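Local coordinates for protein pectate lyase (Cellvibrio cellulosa, PDB 1GXM) that cleaves polygalacturonate (pectate) by anti-beta-elimination, this chain being the catalytic module of a longer family 10 polysaccharide lyase, at residues Arg36-Asn47 / Tyr56-Glu67; Gln182-Val191 / Gln237-Phe246. All coordinates share one frame; numbering follows the deposited sequence.

Contact 1: Arg36-Asn47 / Tyr56-Glu67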
loop_
_atom_site.group_PDB
_atom_site.type_symbol
_atom_site.label_atom_id
_atom_site.label_comp_id
_atom_site.label_asym_id
_atom_site.label_seq_id
_atom_site.Cartn_x
_atom_site.Cartn_y
_atom_site.Cartn_z
ATOM N N ARG A 36 -7.722 -14.468 19.229
ATOM C CA ARG A 36 -7.498 -15.034 17.896
ATOM C C ARG A 36 -6.035 -15.208 17.572
ATOM O O ARG A 36 -5.720 -15.669 16.500
ATOM C CB ARG A 36 -8.131 -14.154 16.806
ATOM C CG ARG A 36 -9.648 -13.900 16.954
ATOM C CD ARG A 36 -10.481 -15.061 17.489
ATOM N NE ARG A 36 -10.937 -15.979 16.443
ATOM C CZ ARG A 36 -11.225 -17.275 16.618
ATOM N NH1 ARG A 36 -11.088 -17.847 17.818
ATOM N NH2 ARG A 36 -11.638 -18.016 15.582
ATOM N N ALA A 37 -5.137 -14.863 18.478
ATOM C CA ALA A 37 -3.713 -14.914 18.187
ATOM C C ALA A 37 -3.252 -16.287 17.744
ATOM O O ALA A 37 -2.429 -16.403 16.847
ATOM C CB ALA A 37 -2.887 -14.444 19.398
ATOM N N ASP A 38 -3.720 -17.338 18.418
ATOM C CA ASP A 38 -3.282 -18.690 18.066
ATOM C C ASP A 38 -3.834 -19.098 16.712
ATOM O O ASP A 38 -3.157 -19.778 15.946
ATOM C CB ASP A 38 -3.729 -19.704 19.123
ATOM C CG ASP A 38 -2.861 -19.693 20.344
ATOM O OD1 ASP A 38 -1.854 -18.965 20.355
ATOM O OD2 ASP A 38 -3.112 -20.417 21.331
ATOM N N VAL A 39 -5.063 -18.701 16.427
ATOM C CA VAL A 39 -5.648 -18.960 15.118
ATOM C C VAL A 39 -4.804 -18.271 14.050
ATOM O O VAL A 39 -4.348 -18.912 13.111
ATOM C CB VAL A 39 -7.114 -18.510 15.024
ATOM C CG1 VAL A 39 -7.661 -18.645 13.599
ATOM C CG2 VAL A 39 -7.951 -19.332 15.962
ATOM N N VAL A 40 -4.562 -16.981 14.216
ATOM C CA VAL A 40 -3.732 -16.259 13.251
ATOM C C VAL A 40 -2.387 -16.923 13.081
ATOM O O VAL A 40 -1.927 -17.161 11.978
ATOM C CB VAL A 40 -3.563 -14.787 13.667
ATOM C CG1 VAL A 40 -2.588 -14.073 12.758
ATOM C CG2 VAL A 40 -4.898 -14.121 13.641
ATOM N N LEU A 41 -1.757 -17.240 14.196
ATOM C CA LEU A 41 -0.446 -17.848 14.185
ATOM C C LEU A 41 -0.453 -19.136 13.346
ATOM O O LEU A 41 0.478 -19.435 12.600
ATOM C CB LEU A 41 -0.019 -18.161 15.618
ATOM C CG LEU A 41 1.291 -18.903 15.799
ATOM C CD1 LEU A 41 2.491 -18.161 15.196
ATOM C CD2 LEU A 41 1.501 -19.127 17.281
ATOM N N SER A 42 -1.525 -19.898 13.502
ATOM C CA SER A 42 -1.616 -21.237 12.943
ATOM C C SER A 42 -1.750 -21.261 11.425
ATOM O O SER A 42 -1.583 -22.321 10.842
ATOM C CB SER A 42 -2.778 -22.000 13.564
ATOM O OG SER A 42 -4.008 -21.525 13.093
ATOM N N TYR A 43 -2.006 -20.113 10.799
ATOM C CA TYR A 43 -2.062 -20.039 9.336
ATOM C C TYR A 43 -0.800 -19.490 8.695
ATOM O O TYR A 43 -0.714 -19.415 7.488
ATOM C CB TYR A 43 -3.270 -19.209 8.881
ATOM C CG TYR A 43 -4.535 -19.971 9.093
ATOM C CD1 TYR A 43 -4.983 -20.872 8.138
ATOM C CD2 TYR A 43 -5.240 -19.855 10.270
ATOM C CE1 TYR A 43 -6.129 -21.620 8.342
ATOM C CE2 TYR A 43 -6.382 -20.610 10.488
ATOM C CZ TYR A 43 -6.812 -21.500 9.522
ATOM O OH TYR A 43 -7.944 -22.271 9.733
ATOM N N GLN A 44 0.188 -19.114 9.491
ATOM C CA GLN A 44 1.443 -18.670 8.931
ATOM C C GLN A 44 2.067 -19.798 8.137
ATOM O O GLN A 44 2.145 -20.940 8.589
ATOM C CB GLN A 44 2.388 -18.202 10.024
ATOM C CG GLN A 44 3.529 -17.393 9.470
ATOM C CD GLN A 44 4.459 -16.862 10.540
ATOM O OE1 GLN A 44 4.467 -17.367 11.660
ATOM N NE2 GLN A 44 5.222 -15.825 10.204
ATOM N N GLN A 45 2.494 -19.499 6.935
ATOM C CA GLN A 45 3.145 -20.464 6.078
ATOM C C GLN A 45 4.571 -20.666 6.535
ATOM O O GLN A 45 5.120 -19.879 7.303
ATOM C CB GLN A 45 3.119 -20.005 4.619
ATOM C CG GLN A 45 1.699 -19.728 4.112
ATOM C CD GLN A 45 0.796 -20.932 4.191
ATOM O OE1 GLN A 45 0.843 -21.802 3.329
ATOM N NE2 GLN A 45 -0.067 -20.956 5.191
ATOM N N ASN A 46 5.181 -21.734 6.046
ATOM C CA ASN A 46 6.558 -22.062 6.404
ATOM C C ASN A 46 7.508 -20.938 6.073
ATOM O O ASN A 46 8.475 -20.678 6.790
ATOM C CB ASN A 46 6.996 -23.356 5.715
ATOM C CG ASN A 46 6.230 -24.574 6.219
ATOM O OD1 ASN A 46 5.895 -24.656 7.380
ATOM N ND2 ASN A 46 5.930 -25.488 5.324
ATOM N N ASN A 47 7.219 -20.236 4.980
ATOM C CA ASN A 47 8.080 -19.137 4.543
ATOM C C ASN A 47 7.981 -17.866 5.383
ATOM O O ASN A 47 8.754 -16.955 5.194
ATOM C CB ASN A 47 7.864 -18.825 3.076
ATOM C CG ASN A 47 6.448 -18.441 2.758
ATOM O OD1 ASN A 47 5.737 -17.870 3.562
ATOM N ND2 ASN A 47 6.048 -18.724 1.540
ATOM N N TYR A 56 -10.268 -15.214 10.154
ATOM C CA TYR A 56 -9.702 -15.591 11.454
ATOM C C TYR A 56 -10.695 -15.514 12.585
ATOM O O TYR A 56 -10.520 -16.195 13.577
ATOM C CB TYR A 56 -8.520 -14.725 11.822
ATOM C CG TYR A 56 -7.392 -14.802 10.840
ATOM C CD1 TYR A 56 -6.734 -15.996 10.594
ATOM C CD2 TYR A 56 -6.971 -13.669 10.161
ATOM C CE1 TYR A 56 -5.689 -16.052 9.702
ATOM C CE2 TYR A 56 -5.929 -13.717 9.287
ATOM C CZ TYR A 56 -5.292 -14.907 9.043
ATOM O OH TYR A 56 -4.258 -14.958 8.150
ATOM N N ASN A 57 -11.711 -14.677 12.441
ATOM C CA ASN A 57 -12.745 -14.555 13.457
ATOM C C ASN A 57 -13.709 -15.724 13.499
ATOM O O ASN A 57 -14.430 -15.882 14.485
ATOM C CB ASN A 57 -13.510 -13.248 13.274
ATOM C CG ASN A 57 -12.697 -12.052 13.705
ATOM O OD1 ASN A 57 -11.886 -12.152 14.628
ATOM N ND2 ASN A 57 -12.883 -10.920 13.024
ATOM N N SER A 58 -13.728 -16.549 12.454
ATOM C CA SER A 58 -14.629 -17.706 12.432
ATOM C C SER A 58 -13.926 -19.070 12.442
ATOM O O SER A 58 -14.431 -20.023 13.030
ATOM C CB SER A 58 -15.611 -17.614 11.256
ATOM O OG SER A 58 -14.957 -17.425 10.023
ATOM N N VAL A 59 -12.759 -19.164 11.820
ATOM C CA VAL A 59 -12.124 -20.459 11.645
ATOM C C VAL A 59 -11.352 -20.910 12.878
ATOM O O VAL A 59 -10.888 -20.102 13.683
ATOM C CB VAL A 59 -11.182 -20.510 10.388
ATOM C CG1 VAL A 59 -11.949 -20.171 9.127
ATOM C CG2 VAL A 59 -9.959 -19.614 10.558
ATOM N N GLY A 60 -11.206 -22.224 12.991
ATOM C CA GLY A 60 -10.332 -22.847 13.947
ATOM C C GLY A 60 -8.912 -22.806 13.417
ATOM O O GLY A 60 -8.629 -22.276 12.339
ATOM N N ASN A 61 -8.002 -23.367 14.197
ATOM C CA ASN A 61 -6.598 -23.330 13.843
ATOM C C ASN A 61 -6.353 -24.025 12.523
ATOM O O ASN A 61 -7.006 -25.015 12.184
ATOM C CB ASN A 61 -5.735 -24.009 14.896
ATOM C CG ASN A 61 -5.465 -23.144 16.096
ATOM O OD1 ASN A 61 -6.177 -22.161 16.374
ATOM N ND2 ASN A 61 -4.409 -23.489 16.819
ATOM N N GLY A 62 -5.367 -23.513 11.813
ATOM C CA GLY A 62 -4.916 -24.086 10.568
ATOM C C GLY A 62 -3.779 -25.054 10.785
ATOM O O GLY A 62 -3.464 -25.463 11.906
ATOM N N GLY A 63 -3.162 -25.440 9.688
ATOM C CA GLY A 63 -2.046 -26.362 9.697
ATOM C C GLY A 63 -0.821 -25.780 9.033
ATOM O O GLY A 63 0.034 -26.505 8.519
ATOM N N GLY A 64 -0.716 -24.457 9.096
ATOM C CA GLY A 64 0.382 -23.768 8.488
ATOM C C GLY A 64 0.229 -23.884 6.989
ATOM O O GLY A 64 -0.827 -23.604 6.431
ATOM N N GLY A 65 1.283 -24.324 6.346
ATOM C CA GLY A 65 1.251 -24.539 4.919
ATOM C C GLY A 65 2.542 -24.185 4.250
ATOM O O GLY A 65 3.427 -23.584 4.858
ATOM N N ASN A 66 2.651 -24.516 2.975
ATOM C CA ASN A 66 3.873 -24.296 2.233
ATOM C C ASN A 66 3.634 -23.466 0.987
ATOM O O ASN A 66 4.391 -23.546 0.014
ATOM C CB ASN A 66 4.492 -25.636 1.856
ATOM C CG ASN A 66 5.940 -25.518 1.538
ATOM O OD1 ASN A 66 6.402 -25.972 0.479
ATOM N ND2 ASN A 66 6.682 -24.896 2.441
ATOM N N GLU A 67 2.567 -22.685 1.021
ATOM C CA GLU A 67 2.204 -21.874 -0.128
ATOM C C GLU A 67 2.939 -20.552 -0.062
ATOM O O GLU A 67 3.568 -20.196 0.938
ATOM C CB GLU A 67 0.700 -21.637 -0.167
ATOM C CG GLU A 67 -0.117 -22.910 -0.434
ATOM C CD GLU A 67 0.146 -23.606 -1.785
ATOM O OE1 GLU A 67 0.782 -23.041 -2.703
ATOM O OE2 GLU A 67 -0.305 -24.769 -1.950
HETATM O O HOH W 1 -3.439 -23.278 19.881
HETATM O O HOH W 2 5.568 -21.476 2.795
#
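Arg-36, Ser-42, Tyr-43 and Gln-45 tie an irregular surface loop, residues 56-67, to the short helix 37-42 and the residues flanking it, and they do so mainly through backbone groups of the loop. Arg-36 grips one oxygen side-on: NE and NH2 each donate to Tyr-56 O over 2.9 Å, from opposite faces of that carbonyl. Ser-42 OG lies between its backbone N and carbonyl carbon (chi1 73°), where it donates back to Val-39 O. Ser-42 OG also accepts Gly-62 N, at 2.7 Å and 165°. The hydroxyl of Tyr-43 reaches back along the loop, Tyr-43 OH donating to Gly-60 O at 2.7 Å. Gly-62 CA rests over a face of the Tyr-43 ring, 3.7 Å from its centroid. A bend at chi2 (-59°) folds the Gln-45 amide toward the glycine run. There Gln-45 OE1 receives Glu-67 N on an in-plane lone pair at 3.0 Å, while NE2 donates to Tyr-43 O and weakly to Gly-64 O, fixing the amide from both ends. Backbone bonds from Gly-64 N to Ser-42 O and from Asn-46 N to Gly-65 O keep the chains together. The apolar share centres on Tyr-56: Val-40 CG2 covers one face, 4.0 Å from the ring centroid. Beyond the loop, Tyr-56 OH bonds Glu-79 and Val-40 touches Phe-82, both of helix 77-90, while Asp-38 pairs with Lys-94 and Tyr-95 of helix 93-109.

Contact 2: Gln182-Val191 / Gln237-Phe246; sequences QWKQNGVLTV and QAVRAGVAWF. Unlike the reference sequence in segment 237-246: Gln-237 (reference Arg).
Ala-238, near the start of helical segment 237-246, meets Gln-182 through its carbonyl. Gln-182 NE2 donates to Ala-238 O at 3.0 Å and 168°, while the helical Gly-242 N reaches the same oxygen from the opposite face. An extended side chain, with CG anti to the backbone N (chi1 -168°), carries the Gln-182 amide to the helix. Gln-182 NE2 also donates to Thr-190 O over 2.8 Å; both acceptors lie close to the amide plane, which fixes its rotation. On the other end of the amide, Gln-182 OE1 packs tightly on Ala-238 CB at 3.1 Å. One turn on, the methyl of Ala-241 abuts Leu-189, their CB atoms 3.7 Å apart. A water donates to both Leu-189 O and Ala-241 O, bridging the two backbones. At Gly-242 the chains come nearest, its CA 5.1 Å from Thr-190 CA. Gly-242 CA also makes a CA-H...O contact with Thr-190 O at 3.5 Å. Trp-245 then presents one face to Val-191: CG2 stands 3.5 Å from the centroid of the six-membered ring, only 7° off its normal. Thr-190 CB meets the indole at CD1, and its NE1 donates to Asn-286 OD1. Phe-246 adds a looser touch from Val-191 CG1. The segment 182-191 is a hairpin with a type I' turn at residues 185-188. Leu-214 of strand 214-215 touches both Thr-190 and Trp-245, helix 219-226 meets Val-191 and Phe-246, and helix 318-329 packs on Val-243 and Phe-246.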
loop_
_atom_site.group_PDB
_atom_site.type_symbol
_atom_site.label_atom_id
_atom_site.label_comp_id
_atom_site.label_asym_id
_atom_site.label_seq_id
_atom_site.Cartn_x
_atom_site.Cartn_y
_atom_site.Cartn_z
ATOM N N GLN A 182 8.607 6.583 -9.564
ATOM C CA GLN A 182 7.703 7.708 -9.610
ATOM C C GLN A 182 7.662 8.241 -11.024
ATOM O O GLN A 182 8.689 8.486 -11.646
ATOM C CB GLN A 182 8.121 8.776 -8.614
ATOM C CG GLN A 182 7.065 9.863 -8.397
ATOM C CD GLN A 182 7.438 10.801 -7.263
ATOM O OE1 GLN A 182 8.547 10.726 -6.727
ATOM N NE2 GLN A 182 6.520 11.668 -6.884
ATOM N N TRP A 183 6.464 8.401 -11.546
ATOM C CA TRP A 183 6.277 8.663 -12.963
ATOM C C TRP A 183 6.526 10.108 -13.327
ATOM O O TRP A 183 5.997 11.016 -12.708
ATOM C CB TRP A 183 4.864 8.276 -13.372
ATOM C CG TRP A 183 4.586 8.504 -14.800
ATOM C CD1 TRP A 183 3.810 9.477 -15.313
ATOM C CD2 TRP A 183 5.068 7.738 -15.902
ATOM N NE1 TRP A 183 3.772 9.384 -16.682
ATOM C CE2 TRP A 183 4.521 8.303 -17.068
ATOM C CE3 TRP A 183 5.865 6.592 -16.020
ATOM C CZ2 TRP A 183 4.774 7.794 -18.336
ATOM C CZ3 TRP A 183 6.124 6.095 -17.282
ATOM C CH2 TRP A 183 5.580 6.700 -18.421
ATOM N N LYS A 184 7.335 10.296 -14.363
ATOM C CA LYS A 184 7.619 11.613 -14.899
ATOM C C LYS A 184 6.737 11.771 -16.107
ATOM O O LYS A 184 6.888 11.103 -17.130
ATOM C CB LYS A 184 9.085 11.758 -15.256
ATOM C CG LYS A 184 9.983 11.794 -14.037
ATOM C CD LYS A 184 11.494 11.571 -14.322
ATOM C CE LYS A 184 11.968 11.931 -15.695
ATOM N NZ LYS A 184 13.291 11.293 -15.995
ATOM N N GLN A 185 5.783 12.656 -15.933
ATOM C CA GLN A 185 4.760 12.926 -16.906
ATOM C C GLN A 185 5.231 14.124 -17.690
ATOM O O GLN A 185 5.129 15.245 -17.217
ATOM C CB GLN A 185 3.472 13.248 -16.183
ATOM C CG GLN A 185 2.290 13.418 -17.103
ATOM C CD GLN A 185 1.066 13.641 -16.300
ATOM O OE1 GLN A 185 0.881 14.743 -15.771
ATOM N NE2 GLN A 185 0.248 12.601 -16.139
ATOM N N ASN A 186 5.773 13.859 -18.874
ATOM C CA ASN A 186 6.305 14.896 -19.755
ATOM C C ASN A 186 7.221 15.808 -18.964
ATOM O O ASN A 186 7.120 17.031 -18.990
ATOM C CB ASN A 186 5.159 15.647 -20.419
ATOM C CG ASN A 186 4.242 14.721 -21.185
ATOM O OD1 ASN A 186 4.704 13.908 -22.004
ATOM N ND2 ASN A 186 2.940 14.790 -20.889
ATOM N N GLY A 187 8.103 15.168 -18.216
ATOM C CA GLY A 187 9.126 15.868 -17.476
ATOM C C GLY A 187 8.772 16.244 -16.055
ATOM O O GLY A 187 9.647 16.711 -15.355
ATOM N N VAL A 188 7.516 16.057 -15.638
ATOM C CA VAL A 188 7.029 16.504 -14.328
ATOM C C VAL A 188 6.795 15.291 -13.420
ATOM O O VAL A 188 6.109 14.363 -13.796
ATOM C CB VAL A 188 5.707 17.253 -14.462
ATOM C CG1 VAL A 188 5.138 17.661 -13.101
ATOM C CG2 VAL A 188 5.895 18.486 -15.358
ATOM N N LEU A 189 7.365 15.299 -12.229
ATOM C CA LEU A 189 7.206 14.191 -11.304
ATOM C C LEU A 189 5.765 14.127 -10.797
ATOM O O LEU A 189 5.216 15.144 -10.382
ATOM C CB LEU A 189 8.142 14.377 -10.119
ATOM C CG LEU A 189 8.623 13.178 -9.362
ATOM C CD1 LEU A 189 9.274 12.098 -10.256
ATOM C CD2 LEU A 189 9.646 13.672 -8.319
ATOM N N THR A 190 5.164 12.934 -10.812
ATOM C CA THR A 190 3.768 12.757 -10.408
ATOM C C THR A 190 3.662 11.697 -9.336
ATOM O O THR A 190 4.100 11.916 -8.237
ATOM C CB THR A 190 2.833 12.494 -11.617
ATOM O OG1 THR A 190 3.223 11.324 -12.346
ATOM C CG2 THR A 190 2.896 13.677 -12.607
ATOM N N VAL A 191 3.074 10.548 -9.654
ATOM C CA VAL A 191 2.802 9.514 -8.664
ATOM C C VAL A 191 3.142 8.144 -9.254
ATOM O O VAL A 191 4.090 8.039 -10.027
ATOM C CB VAL A 191 1.383 9.626 -8.071
ATOM C CG1 VAL A 191 1.254 10.905 -7.279
ATOM C CG2 VAL A 191 0.292 9.519 -9.136
ATOM N N GLN A 237 11.211 16.487 -2.348
ATOM C CA GLN A 237 10.785 16.815 -3.690
ATOM C C GLN A 237 9.755 15.800 -4.214
ATOM O O GLN A 237 8.747 16.174 -4.802
ATOM C CB GLN A 237 11.980 16.822 -4.636
ATOM C CG GLN A 237 11.531 17.060 -6.081
ATOM C CD GLN A 237 12.665 17.094 -7.061
ATOM O OE1 GLN A 237 13.075 18.167 -7.484
ATOM N NE2 GLN A 237 13.169 15.929 -7.442
ATOM N N ALA A 238 10.023 14.528 -3.998
ATOM C CA ALA A 238 9.123 13.468 -4.461
ATOM C C ALA A 238 7.759 13.595 -3.812
ATOM O O ALA A 238 6.732 13.449 -4.455
ATOM C CB ALA A 238 9.707 12.086 -4.160
ATOM N N VAL A 239 7.746 13.807 -2.509
ATOM C CA VAL A 239 6.513 13.899 -1.777
ATOM C C VAL A 239 5.763 15.143 -2.195
ATOM O O VAL A 239 4.580 15.095 -2.444
ATOM C CB VAL A 239 6.730 13.898 -0.269
ATOM C CG1 VAL A 239 5.416 14.159 0.462
ATOM C CG2 VAL A 239 7.320 12.576 0.157
ATOM N N ARG A 240 6.442 16.268 -2.244
ATOM C CA ARG A 240 5.782 17.505 -2.643
ATOM C C ARG A 240 5.211 17.369 -4.037
ATOM O O ARG A 240 4.113 17.852 -4.305
ATOM C CB ARG A 240 6.730 18.686 -2.592
ATOM C CG ARG A 240 7.024 19.140 -1.207
ATOM C CD ARG A 240 7.989 20.312 -1.206
ATOM N NE ARG A 240 8.235 20.855 0.117
ATOM C CZ ARG A 240 7.447 21.707 0.747
ATOM N NH1 ARG A 240 6.324 22.132 0.180
ATOM N NH2 ARG A 240 7.787 22.136 1.955
ATOM N N ALA A 241 5.907 16.687 -4.937
ATOM C CA ALA A 241 5.390 16.523 -6.290
ATOM C C ALA A 241 4.159 15.633 -6.280
ATOM O O ALA A 241 3.188 15.903 -6.965
ATOM C CB ALA A 241 6.427 15.921 -7.189
ATOM N N GLY A 242 4.175 14.558 -5.516
ATOM C CA GLY A 242 3.016 13.678 -5.468
ATOM C C GLY A 242 1.800 14.351 -4.849
ATOM O O GLY A 242 0.664 14.209 -5.307
ATOM N N VAL A 243 2.031 15.103 -3.794
ATOM C CA VAL A 243 0.956 15.827 -3.146
ATOM C C VAL A 243 0.415 16.906 -4.084
ATOM O O VAL A 243 -0.790 17.103 -4.186
ATOM C CB VAL A 243 1.426 16.454 -1.826
ATOM C CG1 VAL A 243 0.421 17.474 -1.315
ATOM C CG2 VAL A 243 1.700 15.358 -0.806
ATOM N N ALA A 244 1.301 17.585 -4.796
ATOM C CA ALA A 244 0.884 18.590 -5.765
ATOM C C ALA A 244 0.017 17.961 -6.853
ATOM O O ALA A 244 -0.931 18.551 -7.326
ATOM C CB ALA A 244 2.063 19.276 -6.367
ATOM N N TRP A 245 0.369 16.752 -7.269
ATOM C CA TRP A 245 -0.422 16.046 -8.259
ATOM C C TRP A 245 -1.814 15.791 -7.725
ATOM O O TRP A 245 -2.788 16.043 -8.411
ATOM C CB TRP A 245 0.283 14.758 -8.679
ATOM C CG TRP A 245 -0.461 13.955 -9.677
ATOM C CD1 TRP A 245 -0.424 14.075 -11.021
ATOM C CD2 TRP A 245 -1.381 12.909 -9.387
ATOM N NE1 TRP A 245 -1.273 13.166 -11.601
ATOM C CE2 TRP A 245 -1.854 12.415 -10.614
ATOM C CE3 TRP A 245 -1.827 12.312 -8.206
ATOM C CZ2 TRP A 245 -2.755 11.374 -10.700
ATOM C CZ3 TRP A 245 -2.724 11.278 -8.293
ATOM C CH2 TRP A 245 -3.175 10.818 -9.524
ATOM N N PHE A 246 -1.919 15.318 -6.502
ATOM C CA PHE A 246 -3.225 15.043 -5.921
ATOM C C PHE A 246 -4.037 16.320 -5.808
ATOM O O PHE A 246 -5.253 16.321 -5.981
ATOM C CB PHE A 246 -3.091 14.408 -4.550
ATOM C CG PHE A 246 -3.090 12.918 -4.591
ATOM C CD1 PHE A 246 -4.272 12.244 -4.792
ATOM C CD2 PHE A 246 -1.920 12.191 -4.465
ATOM C CE1 PHE A 246 -4.302 10.887 -4.865
ATOM C CE2 PHE A 246 -1.954 10.828 -4.514
ATOM C CZ PHE A 246 -3.132 10.171 -4.727
HETATM O O HOH W 3 3.516 17.018 -9.497
#

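Overall arrangement
The two contacts share no element and lie on opposite sides of the chain's centre, with centres 40 Å apart and nearest atoms about 28 Å apart. Contact 1 is a surface contact and joins neighbours in sequence, a short helix and a loop only nine residues later. Its chemistry is mainly polar and spread along the loop: several side chains each satisfy a different backbone group where no regular structure does. Contact 2 is buried and brings together a hairpin and a helix 46 residues apart. It depends on close apolar fit against small residues and an indole face, with a single direct hydrogen bond across the interface and one bridging water.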